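Local atomic coordinates of putrescine aminotransferase (Halomonas elongata DSM 2581, PDB entry 6GWI), a protein that probably transfers amino groups from amines such as putrescine to carbonyl acceptors, with pyridoxal-5'-phosphate as its cofactor. Residues G351-E356 with E431-V436; E356-L361 with G368-L373; E37-H42 with S422-I427. One frame throughout, in Å; residues are numbered along the deposited sequence.

Interaction 1: residues G351-E356 with E431-V436; sequences GPYLAE and EIDELV
The aromatic ring of Tyr353 meets helix 429-450 with its rim: Asp433 OD1 and Ile432 CG2 both lie at its edge, near the ring plane. The Asp433 carboxylate is turned 53° against the ring, and the two side chains cross at about a right angle. Tyr353 OH donates to Asp433 OD1 across 2.7 Å, reaching the oxygen on its syn side and somewhat out of the carboxylate plane. Tyrosine suits this place because one side chain offers both an apolar edge and a polar end; with CG anti to the backbone N (chi1 -174°), it reaches across to helix 429-450. Arg357, one turn on, salt-bridges Asp433 OD1 and also bonds to Tyr353 OH, so the acid probably stays charged. Deeper in the interface Ile432 supplies the apolar part. Its CG2 methyl serves two neighbours, Tyr353 CD2 at 3.9 Å and Leu354 CD1 at 4.2 Å, while its CD1 also comes near the Tyr353 ring. Leu354 and Ile432 are also the nearest residues by backbone, their CA atoms 6.7 Å apart. The axes of segments 351-356 and 431-436 approach to 10.3 Å and cross at -27°. Leu354 and Leu435 both touch Ile421 of strand 418-421, in the sheet with strands 367-373 and 376-381; Leu435 also reaches Leu50 of strand 48-50, in the separate N-terminal sheet.

Interaction 2: residues E356-L361 with G368-L373; sequences ERWASL and GEARSL
Trp358, on helix 342-359, lies against the extended backbone of Ala370, Arg371 and Ser372, a strand whose alternation directs Ala370 and Ser372 toward the helix and Arg371 away from it. Its first torsion (chi1 -159°) swings the indole away from its own amide nitrogen and onto the strand. Trp358 CD1 comes within 4.0 Å of Ala370 CB and 4.1 Å of Ser372 CB; two such small side chains let the bulky ring come close to the main chain between them, where Arg371 N lies in plane at the indole edge. Trp358 NE1 lies 3.3 Å from Arg371 O and is hydrogen-bonded to Ala378 O of the adjoining strand. Leu361 CD1 lies over one indole face, toward the rim, 3.8 Å above the plane. Without the indole, as with an alanine here, Ala378 O would probably lose its donor and a gap would open beside Leu361. On the far side of the strand Arg371 NH1 salt-bridges Glu369 OE1 at 2.8 Å, with the oxygen only 7° out of the guanidinium plane; Glu380 gives the arginine a second carboxylate, and the carbonyls of Gly230 and Ala231 fix its other nitrogens. Two residues on from Trp358, Ser360 OG turns back to Arg357 O, which also accepts from Ser360 N. Gly368 and Glu369 form a classic beta bulge opposite Glu380. A helix laid on an antiparallel sheet in this way is characteristic of the C-terminal part of the small domain in class-III, fold-type I aminotransferases.

Interaction 3: residues E37-H42 with S422-I427; sequences EGVYIH and SPPLVI
Val39 holds its CG1 beside the backbone N (chi1 -58°), and hence opposite the carbonyl carbon, which turns that methyl toward Pro424 and Ile427, while the Ile427 stem, extended away from its own amide nitrogen (chi1 -172°), runs alongside the same methyl. The contact joins the turn of a two-residue beta hairpin, between strands 31-37 and 40-43, to the loop leading into helix 429-450. The hairpin closes through a type II' turn from Glu37 to Tyr40, with a reciprocal pair of backbone bonds between those two residues. Gly38 occupies the turn position with positive phi (64°), a conformation that a residue without a side chain adopts easily. On the other side, Pro424 begins a type I turn sealed by Ile427 N bonding to Pro424 O at 3.1 Å, which sets the proline ring and the isoleucine near each other. Val39 CG1 therefore finds two apolar neighbours: Pro424 CG at 3.8 Å and Ile427 CA at 3.9 Å. A compact branched side chain suits this buried place, as does the rigid proline ring, which offers only CH2 groups (CB, CG, CD) to the valine and has no N-H. Around it, Ala54 touches Pro424, Ile432 touches Ile427, and the backbone of Val39 bonds to Asp51. Farther along the hairpin, Ile41 packs on Tyr82 of the second subunit. The Ile427 side chain adds its own contact with the valine methyl, Val39 CG1 lying 4.1 Å from Ile427 CB.

Overall arrangement
Followed from the N terminus, the chain reaches the hairpin turn at 37-42, and 379 residues later 422-427 closes interaction 3, the longest of the loops. Within that span, helix 342-359 leads into strand 367-373, and interaction 2 closes locally. Interaction 1 begins on the same helix, sharing Glu356, and ends on helix 429-450; interaction 2 is nested inside both other loops, whereas interactions 1 and 3 cross. Leu435 packs on Trp358 between interactions 1 and 2, and Glu431 on Val39 between 1 and 3. Interactions 2 and 3, with centres about 20 Å apart, do not touch. Together they tie the N-terminal hairpin to the C-terminal helices and sheet.

Interaction 1: residues G351-E356 with E431-V436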
ATOM      1  N   GLY B 351       4.256 -24.513  19.676  1.00 42.19           N
ATOM      2  CA  GLY B 351       5.313 -23.669  20.177  1.00 29.68           C
ATOM      3  C   GLY B 351       6.274 -24.416  21.078  1.00 39.49           C
ATOM      4  O   GLY B 351       7.483 -24.463  20.833  1.00 37.44           O
ATOM      5  N   PRO B 352       5.753 -25.007  22.156  1.00 47.02           N
ATOM      6  CA  PRO B 352       6.618 -25.832  23.014  1.00 47.60           C
ATOM      7  C   PRO B 352       7.261 -26.994  22.282  1.00 34.89           C
ATOM      8  O   PRO B 352       8.412 -27.341  22.576  1.00 35.55           O
ATOM      9  CB  PRO B 352       5.659 -26.311  24.114  1.00 36.72           C
ATOM     10  CG  PRO B 352       4.631 -25.231  24.197  1.00 32.33           C
ATOM     11  CD  PRO B 352       4.440 -24.750  22.777  1.00 32.75           C
ATOM     12  N   TYR B 353       6.566 -27.596  21.315  1.00 33.48           N
ATOM     13  CA  TYR B 353       7.151 -28.718  20.592  1.00 40.83           C
ATOM     14  C   TYR B 353       8.310 -28.250  19.722  1.00 41.65           C
ATOM     15  O   TYR B 353       9.375 -28.878  19.698  1.00 42.78           O
ATOM     16  CB  TYR B 353       6.086 -29.414  19.747  1.00 38.12           C
ATOM     17  CG  TYR B 353       6.591 -30.669  19.080  1.00 41.34           C
ATOM     18  CD1 TYR B 353       6.668 -31.865  19.778  1.00 37.65           C
ATOM     19  CD2 TYR B 353       7.003 -30.655  17.754  1.00 41.77           C
ATOM     20  CE1 TYR B 353       7.132 -33.014  19.174  1.00 51.45           C
ATOM     21  CE2 TYR B 353       7.469 -31.800  17.141  1.00 35.80           C
ATOM     22  CZ  TYR B 353       7.531 -32.976  17.856  1.00 54.90           C
ATOM     23  OH  TYR B 353       7.996 -34.121  17.249  1.00 54.28           O
ATOM     24  N   LEU B 354       8.119 -27.145  18.996  1.00 41.97           N
ATOM     25  CA  LEU B 354       9.224 -26.543  18.258  1.00 44.65           C
ATOM     26  C   LEU B 354      10.395 -26.246  19.187  1.00 38.04           C
ATOM     27  O   LEU B 354      11.553 -26.530  18.858  1.00 30.62           O
ATOM     28  CB  LEU B 354       8.761 -25.264  17.559  1.00 45.40           C
ATOM     29  CG  LEU B 354       9.876 -24.433  16.915  1.00 39.62           C
ATOM     30  CD1 LEU B 354      10.546 -25.211  15.789  1.00 35.48           C
ATOM     31  CD2 LEU B 354       9.352 -23.098  16.405  1.00 47.59           C
ATOM     32  N   ALA B 355      10.108 -25.662  20.353  1.00 49.29           N
ATOM     33  CA  ALA B 355      11.165 -25.243  21.267  1.00 41.83           C
ATOM     34  C   ALA B 355      12.084 -26.402  21.634  1.00 48.57           C
ATOM     35  O   ALA B 355      13.312 -26.266  21.618  1.00 42.76           O
ATOM     36  CB  ALA B 355      10.545 -24.634  22.526  1.00 46.30           C
ATOM     37  N   GLU B 356      11.507 -27.558  21.975  1.00 53.14           N
ATOM     38  CA  GLU B 356      12.335 -28.696  22.363  1.00 54.59           C
ATOM     39  C   GLU B 356      13.086 -29.267  21.165  1.00 52.37           C
ATOM     40  O   GLU B 356      14.278 -29.582  21.268  1.00 51.61           O
ATOM     41  CB  GLU B 356      11.480 -29.766  23.046  1.00 68.49           C
ATOM     42  CG  GLU B 356      10.222 -30.172  22.298  1.00 71.29           C
ATOM     43  CD  GLU B 356       9.483 -31.311  22.979  1.00 68.31           C
ATOM     44  OE1 GLU B 356       8.453 -31.044  23.635  1.00 66.36           O
ATOM     45  OE2 GLU B 356       9.945 -32.468  22.879  1.00 64.53           O
ATOM     46  N   GLU B 431       5.830 -32.454  10.553  1.00 55.14           N
ATOM     47  CA  GLU B 431       6.432 -31.467   9.661  1.00 44.75           C
ATOM     48  C   GLU B 431       7.460 -30.604  10.388  1.00 34.13           C
ATOM     49  O   GLU B 431       8.452 -30.190   9.779  1.00 33.39           O
ATOM     50  CB  GLU B 431       5.333 -30.611   9.025  1.00 37.68           C
ATOM     51  CG  GLU B 431       4.483 -31.398   8.023  1.00 32.58           C
ATOM     52  CD  GLU B 431       3.168 -30.727   7.674  1.00 38.42           C
ATOM     53  OE1 GLU B 431       2.765 -29.772   8.368  1.00 37.69           O
ATOM     54  OE2 GLU B 431       2.530 -31.170   6.696  1.00 42.96           O
ATOM     55  N   ILE B 432       7.258 -30.334  11.680  1.00 36.76           N
ATOM     56  CA  ILE B 432       8.306 -29.681  12.463  1.00 40.43           C
ATOM     57  C   ILE B 432       9.532 -30.582  12.556  1.00 45.19           C
ATOM     58  O   ILE B 432      10.673 -30.112  12.464  1.00 36.13           O
ATOM     59  CB  ILE B 432       7.786 -29.291  13.861  1.00 44.41           C
ATOM     60  CG1 ILE B 432       6.867 -28.072  13.759  1.00 46.06           C
ATOM     61  CG2 ILE B 432       8.955 -29.010  14.812  1.00 35.60           C
ATOM     62  CD1 ILE B 432       6.094 -27.770  15.030  1.00 59.70           C
ATOM     63  N   ASP B 433       9.316 -31.884  12.764  1.00 39.49           N
ATOM     64  CA  ASP B 433      10.425 -32.834  12.780  1.00 38.70           C
ATOM     65  C   ASP B 433      11.229 -32.758  11.489  1.00 36.65           C
ATOM     66  O   ASP B 433      12.465 -32.701  11.514  1.00 33.47           O
ATOM     67  CB  ASP B 433       9.897 -34.255  12.985  1.00 52.34           C
ATOM     68  CG  ASP B 433       9.409 -34.501  14.397  1.00 50.91           C
ATOM     69  OD1 ASP B 433       9.838 -33.772  15.316  1.00 44.48           O
ATOM     70  OD2 ASP B 433       8.591 -35.425  14.587  1.00 46.15           O
ATOM     71  N   GLU B 434      10.543 -32.787  10.343  1.00 33.27           N
ATOM     72  CA  GLU B 434      11.235 -32.697   9.063  1.00 31.20           C
ATOM     73  C   GLU B 434      12.030 -31.401   8.963  1.00 33.34           C
ATOM     74  O   GLU B 434      13.164 -31.396   8.470  1.00 30.87           O
ATOM     75  CB  GLU B 434      10.226 -32.795   7.916  1.00 34.31           C
ATOM     76  CG  GLU B 434      10.851 -32.810   6.526  1.00 52.29           C
ATOM     77  CD  GLU B 434       9.823 -32.703   5.414  1.00 64.91           C
ATOM     78  OE1 GLU B 434       8.631 -32.506   5.724  1.00 69.01           O
ATOM     79  OE2 GLU B 434      10.206 -32.818   4.231  1.00 74.55           O
ATOM     80  N   LEU B 435      11.454 -30.293   9.438  1.00 33.47           N
ATOM     81  CA  LEU B 435      12.133 -29.003   9.374  1.00 44.12           C
ATOM     82  C   LEU B 435      13.477 -29.041  10.090  1.00 40.08           C
ATOM     83  O   LEU B 435      14.506 -28.648   9.527  1.00 36.81           O
ATOM     84  CB  LEU B 435      11.230 -27.923   9.977  1.00 45.84           C
ATOM     85  CG  LEU B 435      11.680 -26.463   9.891  1.00 41.78           C
ATOM     86  CD1 LEU B 435      10.462 -25.548   9.987  1.00 55.19           C
ATOM     87  CD2 LEU B 435      12.689 -26.101  10.972  1.00 30.86           C
ATOM     88  N   VAL B 436      13.489 -29.503  11.341  1.00 34.54           N
ATOM     89  CA  VAL B 436      14.723 -29.510  12.120  1.00 42.87           C
ATOM     90  C   VAL B 436      15.745 -30.460  11.504  1.00 41.06           C
ATOM     91  O   VAL B 436      16.943 -30.153  11.455  1.00 44.78           O
ATOM     92  CB  VAL B 436      14.418 -29.865  13.588  1.00 51.40           C
ATOM     93  CG1 VAL B 436      15.704 -30.012  14.388  1.00 45.31           C
ATOM     94  CG2 VAL B 436      13.515 -28.800  14.205  1.00 40.70           C
TER

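Interaction 2: residues E356-L361 with G368-L373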
ATOM      1  N   GLU B 356      11.507 -27.558  21.975  1.00 53.14           N
ATOM      2  CA  GLU B 356      12.335 -28.696  22.363  1.00 54.59           C
ATOM      3  C   GLU B 356      13.086 -29.267  21.165  1.00 52.37           C
ATOM      4  O   GLU B 356      14.278 -29.582  21.268  1.00 51.61           O
ATOM      5  CB  GLU B 356      11.480 -29.766  23.046  1.00 68.49           C
ATOM      6  CG  GLU B 356      10.222 -30.172  22.298  1.00 71.29           C
ATOM      7  CD  GLU B 356       9.483 -31.311  22.979  1.00 68.31           C
ATOM      8  OE1 GLU B 356       8.453 -31.044  23.635  1.00 66.36           O
ATOM      9  OE2 GLU B 356       9.945 -32.468  22.879  1.00 64.53           O
ATOM     10  N   ARG B 357      12.417 -29.398  20.017  1.00 47.32           N
ATOM     11  CA  ARG B 357      13.097 -29.893  18.826  1.00 47.25           C
ATOM     12  C   ARG B 357      14.134 -28.886  18.339  1.00 57.22           C
ATOM     13  O   ARG B 357      15.226 -29.268  17.898  1.00 55.09           O
ATOM     14  CB  ARG B 357      12.081 -30.185  17.722  1.00 43.56           C
ATOM     15  CG  ARG B 357      11.084 -31.304  18.028  1.00 48.01           C
ATOM     16  CD  ARG B 357      11.753 -32.641  18.323  1.00 62.28           C
ATOM     17  NE  ARG B 357      10.808 -33.749  18.189  1.00 93.18           N
ATOM     18  CZ  ARG B 357      11.087 -35.022  18.460  1.00109.64           C
ATOM     19  NH1 ARG B 357      12.292 -35.368  18.893  1.00118.32           N
ATOM     20  NH2 ARG B 357      10.154 -35.951  18.299  1.00117.43           N
ATOM     21  N   TRP B 358      13.806 -27.594  18.409  1.00 63.06           N
ATOM     22  CA  TRP B 358      14.752 -26.550  18.028  1.00 50.72           C
ATOM     23  C   TRP B 358      15.980 -26.560  18.929  1.00 52.01           C
ATOM     24  O   TRP B 358      17.106 -26.354  18.459  1.00 44.79           O
ATOM     25  CB  TRP B 358      14.053 -25.194  18.093  1.00 49.51           C
ATOM     26  CG  TRP B 358      14.674 -24.091  17.292  1.00 40.97           C
ATOM     27  CD1 TRP B 358      15.153 -22.905  17.771  1.00 33.78           C
ATOM     28  CD2 TRP B 358      14.843 -24.046  15.870  1.00 47.39           C
ATOM     29  NE1 TRP B 358      15.619 -22.131  16.737  1.00 42.78           N
ATOM     30  CE2 TRP B 358      15.441 -22.809  15.560  1.00 43.85           C
ATOM     31  CE3 TRP B 358      14.553 -24.934  14.830  1.00 46.42           C
ATOM     32  CZ2 TRP B 358      15.754 -22.438  14.256  1.00 38.38           C
ATOM     33  CZ3 TRP B 358      14.869 -24.565  13.535  1.00 41.02           C
ATOM     34  CH2 TRP B 358      15.464 -23.328  13.259  1.00 34.08           C
ATOM     35  N   ALA B 359      15.782 -26.788  20.232  1.00 57.43           N
ATOM     36  CA  ALA B 359      16.889 -26.789  21.180  1.00 56.32           C
ATOM     37  C   ALA B 359      17.850 -27.951  20.963  1.00 51.04           C
ATOM     38  O   ALA B 359      18.977 -27.905  21.469  1.00 48.80           O
ATOM     39  CB  ALA B 359      16.356 -26.829  22.613  1.00 62.48           C
ATOM     40  N   SER B 360      17.437 -28.991  20.240  1.00 51.20           N
ATOM     41  CA  SER B 360      18.353 -30.080  19.930  1.00 55.18           C
ATOM     42  C   SER B 360      19.453 -29.654  18.966  1.00 77.52           C
ATOM     43  O   SER B 360      20.385 -30.433  18.736  1.00114.27           O
ATOM     44  CB  SER B 360      17.583 -31.265  19.343  1.00 37.26           C
ATOM     45  OG  SER B 360      17.308 -31.070  17.966  1.00 49.37           O
ATOM     46  N   LEU B 361      19.372 -28.449  18.406  1.00 64.99           N
ATOM     47  CA  LEU B 361      20.387 -27.940  17.494  1.00 60.29           C
ATOM     48  C   LEU B 361      21.488 -27.151  18.196  1.00 49.24           C
ATOM     49  O   LEU B 361      22.451 -26.749  17.535  1.00 40.55           O
ATOM     50  CB  LEU B 361      19.738 -27.054  16.424  1.00 60.94           C
ATOM     51  CG  LEU B 361      18.775 -27.747  15.460  1.00 64.67           C
ATOM     52  CD1 LEU B 361      17.997 -26.723  14.645  1.00 77.21           C
ATOM     53  CD2 LEU B 361      19.528 -28.696  14.539  1.00 59.92           C
ATOM     54  N   GLY B 368      25.718 -21.278  17.832  1.00 35.97           N
ATOM     55  CA  GLY B 368      26.085 -20.605  19.062  1.00 46.67           C
ATOM     56  C   GLY B 368      24.906 -20.278  19.954  1.00 37.84           C
ATOM     57  O   GLY B 368      25.071 -20.080  21.163  1.00 38.30           O
ATOM     58  N   GLU B 369      23.710 -20.214  19.372  1.00 45.01           N
ATOM     59  CA  GLU B 369      22.498 -19.971  20.140  1.00 45.15           C
ATOM     60  C   GLU B 369      21.300 -20.439  19.326  1.00 46.97           C
ATOM     61  O   GLU B 369      21.289 -20.310  18.099  1.00 32.45           O
ATOM     62  CB  GLU B 369      22.343 -18.489  20.502  1.00 51.79           C
ATOM     63  CG  GLU B 369      21.186 -18.212  21.453  1.00 39.47           C
ATOM     64  CD  GLU B 369      20.917 -16.734  21.638  1.00 36.42           C
ATOM     65  OE1 GLU B 369      20.228 -16.145  20.780  1.00 43.41           O
ATOM     66  OE2 GLU B 369      21.397 -16.161  22.638  1.00 41.91           O
ATOM     67  N   ALA B 370      20.303 -20.986  20.018  1.00 36.64           N
ATOM     68  CA  ALA B 370      19.012 -21.315  19.430  1.00 51.65           C
ATOM     69  C   ALA B 370      17.923 -20.708  20.301  1.00 68.33           C
ATOM     70  O   ALA B 370      17.935 -20.885  21.523  1.00 53.18           O
ATOM     71  CB  ALA B 370      18.816 -22.830  19.312  1.00 68.65           C
ATOM     72  N   ARG B 371      16.998 -19.979  19.678  1.00 88.50           N
ATOM     73  CA  ARG B 371      15.928 -19.314  20.405  1.00 31.31           C
ATOM     74  C   ARG B 371      14.628 -19.426  19.625  1.00 44.71           C
ATOM     75  O   ARG B 371      14.624 -19.427  18.391  1.00 28.54           O
ATOM     76  CB  ARG B 371      16.256 -17.833  20.658  1.00 50.31           C
ATOM     77  CG  ARG B 371      16.499 -17.023  19.390  1.00 45.63           C
ATOM     78  CD  ARG B 371      16.652 -15.542  19.698  1.00 39.52           C
ATOM     79  NE  ARG B 371      16.852 -14.756  18.484  1.00 35.74           N
ATOM     80  CZ  ARG B 371      18.036 -14.498  17.936  1.00 31.41           C
ATOM     81  NH1 ARG B 371      19.150 -14.956  18.493  1.00 28.04           N
ATOM     82  NH2 ARG B 371      18.106 -13.774  16.825  1.00 29.35           N
ATOM     83  N   SER B 372      13.519 -19.507  20.352  1.00 43.57           N
ATOM     84  CA  SER B 372      12.217 -19.556  19.711  1.00 45.28           C
ATOM     85  C   SER B 372      11.170 -19.026  20.674  1.00 42.84           C
ATOM     86  O   SER B 372      11.356 -19.028  21.893  1.00 41.87           O
ATOM     87  CB  SER B 372      11.860 -20.978  19.255  1.00 44.23           C
ATOM     88  OG  SER B 372      11.638 -21.839  20.358  1.00 38.90           O
ATOM     89  N   LEU B 373      10.066 -18.557  20.103  1.00 36.24           N
ATOM     90  CA  LEU B 373       8.900 -18.124  20.862  1.00 36.94           C
ATOM     91  C   LEU B 373       7.695 -18.350  19.965  1.00 34.02           C
ATOM     92  O   LEU B 373       7.677 -17.867  18.828  1.00 38.52           O
ATOM     93  CB  LEU B 373       9.012 -16.656  21.278  1.00 37.50           C
ATOM     94  CG  LEU B 373       7.809 -16.070  22.022  1.00 42.95           C
ATOM     95  CD1 LEU B 373       7.498 -16.864  23.285  1.00 40.75           C
ATOM     96  CD2 LEU B 373       8.046 -14.605  22.359  1.00 36.03           C
TER

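Interaction 3: residues E37-H42 with S422-I427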
ATOM      1  N   GLU B  37       0.737 -26.413  -1.212  1.00 32.67           N
ATOM      2  CA  GLU B  37      -0.294 -27.099  -0.449  1.00 44.61           C
ATOM      3  C   GLU B  37       0.244 -27.349   0.950  1.00 28.24           C
ATOM      4  O   GLU B  37       1.424 -27.666   1.115  1.00 36.99           O
ATOM      5  CB  GLU B  37      -0.684 -28.433  -1.098  1.00 51.99           C
ATOM      6  CG  GLU B  37      -1.973 -28.410  -1.904  1.00 91.76           C
ATOM      7  CD  GLU B  37      -3.197 -28.163  -1.043  1.00107.15           C
ATOM      8  OE1 GLU B  37      -4.076 -27.385  -1.470  1.00100.04           O
ATOM      9  OE2 GLU B  37      -3.280 -28.743   0.061  1.00102.17           O
ATOM     10  N   GLY B  38      -0.618 -27.207   1.950  1.00 32.60           N
ATOM     11  CA  GLY B  38      -0.177 -27.464   3.310  1.00 27.11           C
ATOM     12  C   GLY B  38       0.892 -26.466   3.698  1.00 31.40           C
ATOM     13  O   GLY B  38       0.692 -25.250   3.617  1.00 26.56           O
ATOM     14  N   VAL B  39       2.040 -26.976   4.133  1.00 25.65           N
ATOM     15  CA  VAL B  39       3.185 -26.136   4.459  1.00 30.32           C
ATOM     16  C   VAL B  39       4.266 -26.214   3.375  1.00 33.45           C
ATOM     17  O   VAL B  39       5.409 -25.827   3.615  1.00 32.25           O
ATOM     18  CB  VAL B  39       3.763 -26.484   5.841  1.00 32.77           C
ATOM     19  CG1 VAL B  39       2.697 -26.338   6.915  1.00 31.20           C
ATOM     20  CG2 VAL B  39       4.334 -27.903   5.847  1.00 36.84           C
ATOM     21  N   TYR B  40       3.920 -26.706   2.182  1.00 26.73           N
ATOM     22  CA  TYR B  40       4.894 -26.973   1.130  1.00 25.83           C
ATOM     23  C   TYR B  40       4.626 -26.124  -0.103  1.00 28.42           C
ATOM     24  O   TYR B  40       3.473 -25.944  -0.509  1.00 30.94           O
ATOM     25  CB  TYR B  40       4.873 -28.457   0.728  1.00 33.50           C
ATOM     26  CG  TYR B  40       5.307 -29.390   1.830  1.00 37.76           C
ATOM     27  CD1 TYR B  40       6.648 -29.694   2.011  1.00 30.04           C
ATOM     28  CD2 TYR B  40       4.382 -29.958   2.695  1.00 41.77           C
ATOM     29  CE1 TYR B  40       7.056 -30.540   3.019  1.00 55.48           C
ATOM     30  CE2 TYR B  40       4.782 -30.806   3.707  1.00 50.84           C
ATOM     31  CZ  TYR B  40       6.122 -31.092   3.864  1.00 52.74           C
ATOM     32  OH  TYR B  40       6.538 -31.935   4.868  1.00 52.81           O
ATOM     33  N   ILE B  41       5.706 -25.634  -0.711  1.00 35.01           N
ATOM     34  CA  ILE B  41       5.648 -24.938  -1.987  1.00 30.43           C
ATOM     35  C   ILE B  41       6.323 -25.807  -3.040  1.00 27.35           C
ATOM     36  O   ILE B  41       7.128 -26.693  -2.734  1.00 25.38           O
ATOM     37  CB  ILE B  41       6.315 -23.547  -1.934  1.00 29.61           C
ATOM     38  CG1 ILE B  41       7.801 -23.684  -1.584  1.00 24.14           C
ATOM     39  CG2 ILE B  41       5.590 -22.667  -0.935  1.00 26.88           C
ATOM     40  CD1 ILE B  41       8.571 -22.384  -1.623  1.00 28.67           C
ATOM     41  N   HIS B  42       6.006 -25.525  -4.300  1.00 32.95           N
ATOM     42  CA  HIS B  42       6.563 -26.251  -5.431  1.00 24.02           C
ATOM     43  C   HIS B  42       7.067 -25.257  -6.466  1.00 23.29           C
ATOM     44  O   HIS B  42       6.453 -24.206  -6.675  1.00 28.71           O
ATOM     45  CB  HIS B  42       5.517 -27.171  -6.062  1.00 39.37           C
ATOM     46  CG  HIS B  42       4.998 -28.225  -5.134  1.00 42.12           C
ATOM     47  ND1 HIS B  42       4.083 -27.955  -4.138  1.00 43.80           N
ATOM     48  CD2 HIS B  42       5.261 -29.550  -5.055  1.00 32.49           C
ATOM     49  CE1 HIS B  42       3.806 -29.069  -3.485  1.00 34.65           C
ATOM     50  NE2 HIS B  42       4.506 -30.052  -4.021  1.00 42.30           N
ATOM     51  N   SER B 422       9.646 -19.110  10.398  1.00 27.61           N
ATOM     52  CA  SER B 422       8.326 -18.600  10.753  1.00 22.29           C
ATOM     53  C   SER B 422       7.288 -19.436  10.010  1.00 20.48           C
ATOM     54  O   SER B 422       6.624 -18.931   9.096  1.00 20.28           O
ATOM     55  CB  SER B 422       8.202 -17.118  10.397  1.00 26.06           C
ATOM     56  OG  SER B 422       6.890 -16.636  10.637  1.00 37.94           O
ATOM     57  N   PRO B 423       7.133 -20.711  10.355  1.00 22.13           N
ATOM     58  CA  PRO B 423       6.305 -21.610   9.535  1.00 31.46           C
ATOM     59  C   PRO B 423       4.827 -21.328   9.720  1.00 39.41           C
ATOM     60  O   PRO B 423       4.434 -20.599  10.645  1.00 27.59           O
ATOM     61  CB  PRO B 423       6.676 -23.009  10.057  1.00 25.36           C
ATOM     62  CG  PRO B 423       7.183 -22.781  11.443  1.00 28.80           C
ATOM     63  CD  PRO B 423       7.826 -21.422  11.445  1.00 26.59           C
ATOM     64  N   PRO B 424       3.975 -21.874   8.852  1.00 24.58           N
ATOM     65  CA  PRO B 424       2.530 -21.732   9.059  1.00 22.78           C
ATOM     66  C   PRO B 424       2.129 -22.234  10.435  1.00 23.32           C
ATOM     67  O   PRO B 424       2.713 -23.177  10.972  1.00 23.73           O
ATOM     68  CB  PRO B 424       1.923 -22.586   7.939  1.00 23.06           C
ATOM     69  CG  PRO B 424       2.964 -22.552   6.858  1.00 25.49           C
ATOM     70  CD  PRO B 424       4.286 -22.556   7.580  1.00 24.81           C
ATOM     71  N   LEU B 425       1.129 -21.575  11.017  1.00 26.97           N
ATOM     72  CA  LEU B 425       0.700 -21.933  12.363  1.00 24.70           C
ATOM     73  C   LEU B 425      -0.032 -23.266  12.406  1.00 26.93           C
ATOM     74  O   LEU B 425      -0.273 -23.784  13.501  1.00 28.84           O
ATOM     75  CB  LEU B 425      -0.187 -20.828  12.931  1.00 24.98           C
ATOM     76  CG  LEU B 425       0.418 -19.422  12.890  1.00 27.20           C
ATOM     77  CD1 LEU B 425      -0.443 -18.466  13.697  1.00 31.06           C
ATOM     78  CD2 LEU B 425       1.865 -19.392  13.389  1.00 25.82           C
ATOM     79  N   VAL B 426      -0.379 -23.832  11.250  1.00 44.44           N
ATOM     80  CA  VAL B 426      -1.023 -25.137  11.182  1.00 30.98           C
ATOM     81  C   VAL B 426      -0.023 -26.244  10.865  1.00 33.23           C
ATOM     82  O   VAL B 426      -0.424 -27.355  10.504  1.00 33.15           O
ATOM     83  CB  VAL B 426      -2.172 -25.134  10.160  1.00 28.98           C
ATOM     84  CG1 VAL B 426      -3.214 -24.093  10.542  1.00 43.37           C
ATOM     85  CG2 VAL B 426      -1.644 -24.889   8.749  1.00 27.15           C
ATOM     86  N   ILE B 427       1.278 -25.962  10.985  1.00 40.42           N
ATOM     87  CA  ILE B 427       2.283 -26.978  10.709  1.00 35.13           C
ATOM     88  C   ILE B 427       2.076 -28.151  11.653  1.00 42.08           C
ATOM     89  O   ILE B 427       1.762 -27.977  12.838  1.00 35.33           O
ATOM     90  CB  ILE B 427       3.695 -26.383  10.842  1.00 31.18           C
ATOM     91  CG1 ILE B 427       4.745 -27.386  10.355  1.00 34.67           C
ATOM     92  CG2 ILE B 427       3.978 -25.982  12.289  1.00 34.97           C
ATOM     93  CD1 ILE B 427       6.157 -26.813  10.255  1.00 32.21           C
TER